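Local atomic coordinates of rRNA adenine N-6-methyltransferase (Saccharopolyspora erythraea, PDB entry 6NVM), a protein that dimethylates one adenine of 23S rRNA at N6, using S-adenosyl-L-methionine, and so lowers the affinity of ribosomes for macrolide, lincosamide and streptogramin B antibiotics. Residues Pro73-Gly78 against Thr96-Asp101. Numbering follows the deposited sequence. Where two conformers were deposited one is given.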
# COMPACT_ATOMS: atom_id res chain seq x y z
N PRO A 73 1.83 -18.33 0.43
CA PRO A 73 2.94 -17.98 1.32
C PRO A 73 2.94 -16.49 1.67
O PRO A 73 2.39 -15.65 0.95
CB PRO A 73 4.18 -18.34 0.48
CG PRO A 73 3.74 -18.10 -0.93
CD PRO A 73 2.27 -18.47 -0.97
N VAL A 74 3.56 -16.18 2.81
CA VAL A 74 3.63 -14.83 3.34
C VAL A 74 5.09 -14.44 3.52
O VAL A 74 5.90 -15.25 3.98
CB VAL A 74 2.87 -14.72 4.68
CG1 VAL A 74 3.04 -13.31 5.29
CG2 VAL A 74 1.41 -15.05 4.50
N LEU A 75 5.42 -13.21 3.16
CA LEU A 75 6.68 -12.59 3.55
C LEU A 75 6.39 -11.54 4.62
O LEU A 75 5.43 -10.77 4.50
CB LEU A 75 7.39 -11.95 2.35
CG LEU A 75 8.29 -12.87 1.53
CD1 LEU A 75 7.50 -14.02 0.93
CD2 LEU A 75 9.01 -12.08 0.44
N GLU A 76 7.22 -11.52 5.67
CA GLU A 76 7.03 -10.59 6.77
C GLU A 76 8.29 -9.78 7.01
O GLU A 76 9.41 -10.31 6.97
CB GLU A 76 6.64 -11.32 8.08
CG GLU A 76 6.38 -10.36 9.24
CD GLU A 76 6.16 -11.06 10.56
OE1 GLU A 76 6.62 -12.21 10.72
OE2 GLU A 76 5.52 -10.46 11.45
N ALA A 77 8.11 -8.49 7.28
CA ALA A 77 9.19 -7.59 7.66
C ALA A 77 8.84 -6.93 8.99
O ALA A 77 7.66 -6.75 9.31
CB ALA A 77 9.44 -6.53 6.58
N GLY A 78 9.87 -6.56 9.74
CA GLY A 78 9.68 -6.05 11.09
C GLY A 78 8.93 -7.01 11.99
O GLY A 78 7.92 -6.66 12.61
N THR A 96 7.90 -16.40 5.71
CA THR A 96 9.32 -16.07 5.66
C THR A 96 9.46 -14.69 6.29
O THR A 96 8.99 -13.70 5.74
CB THR A 96 9.84 -16.09 4.22
OG1 THR A 96 9.53 -17.36 3.63
CG2 THR A 96 11.34 -15.87 4.19
N SER A 97 10.15 -14.64 7.43
CA SER A 97 10.21 -13.47 8.29
C SER A 97 11.62 -12.90 8.26
O SER A 97 12.58 -13.60 8.61
CB SER A 97 9.80 -13.84 9.71
OG SER A 97 9.79 -12.71 10.56
N TYR A 98 11.75 -11.63 7.87
CA TYR A 98 13.04 -10.99 7.72
C TYR A 98 13.42 -10.21 8.97
O TYR A 98 12.67 -9.36 9.45
CB TYR A 98 13.03 -10.05 6.51
CG TYR A 98 13.08 -10.83 5.22
CD1 TYR A 98 11.94 -11.46 4.72
CD2 TYR A 98 14.26 -10.97 4.52
CE1 TYR A 98 11.99 -12.19 3.55
CE2 TYR A 98 14.32 -11.70 3.34
CZ TYR A 98 13.18 -12.30 2.87
OH TYR A 98 13.21 -13.03 1.70
N GLU A 99 14.61 -10.50 9.50
CA GLU A 99 15.17 -9.77 10.63
C GLU A 99 16.60 -9.39 10.30
O GLU A 99 17.45 -10.27 10.14
CB GLU A 99 15.10 -10.61 11.91
CG GLU A 99 15.82 -9.99 13.09
CD GLU A 99 15.44 -8.54 13.30
OE1 GLU A 99 14.24 -8.27 13.52
OE2 GLU A 99 16.33 -7.67 13.22
N ILE A 100 16.87 -8.09 10.19
CA ILE A 100 18.18 -7.65 9.72
C ILE A 100 19.26 -7.85 10.77
O ILE A 100 20.44 -8.03 10.43
CB ILE A 100 18.10 -6.18 9.26
CG1 ILE A 100 19.34 -5.80 8.45
CG2 ILE A 100 17.94 -5.25 10.46
CD1 ILE A 100 19.25 -4.43 7.78
N ASP A 101 18.91 -7.80 12.06
CA ASP A 101 19.90 -7.89 13.13
C ASP A 101 20.26 -9.35 13.40
O ASP A 101 19.37 -10.15 13.74
CB ASP A 101 19.38 -7.24 14.40
CG ASP A 101 20.42 -7.17 15.51
OD1 ASP A 101 20.72 -8.21 16.13
OD2 ASP A 101 20.98 -6.08 15.74
O HOH W 1 7.00 -17.64 2.79
O HOH W 2 12.49 -6.73 8.72
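Glu76 lies alongside Ser97 on one face of the sheet, its extended side chain, with CG anti to the backbone N (chi1 -178°), carrying the carboxylate to the serine hydroxyl. In the conformer described, Ser97 OG donates to Glu76 OE1 at 3.2 Å from above the carboxylate plane, a long bond and not a certain one, since the serine has a second conformer. The main partner of OE1 is Thr85 OG1 of helix 83-89, the helix that links the two strands.

Beneath these side chains the parallel strands are joined by three backbone bonds: Thr96 N to Val74 O (2.9 Å), Glu76 N to Thr96 O (2.8 Å) and Tyr98 N to Glu76 O (2.8 Å). On the other face Leu75 meets Tyr98 edge-on, with Leu75 CG 4.3 Å from Tyr98 CE1. The tyrosine ring also sets its edge in plane against the carbonyl of Glu76, CD1 lying 3.6 Å from Glu76 O, while Phe125 packs edge-to-face with it. At the start of the pairing a water bridges Val74 O and Thr96 OG1; where the strands part beyond Ala77, another accepts from Gly78 N and donates to Tyr98 O, replacing a direct bond.

Strand 73-77, helix 83-89 and strand 94-98 form the first beta-alpha-beta unit of the Rossmann-like class I methyltransferase fold. Gly78 and Glu99 follow the two strand ends, and both are predicted to bind S-adenosyl-L-methionine. Glu99 OE2 accepts from Asp101 N at 2.8 Å through its anti lone pair, which helps to fix the carboxylate. The bond with Thr85, joined by one from Ser97 when its hydroxyl is so turned, would be expected to help stabilise a negative charge on buried Glu76, close to the predicted cofactor site.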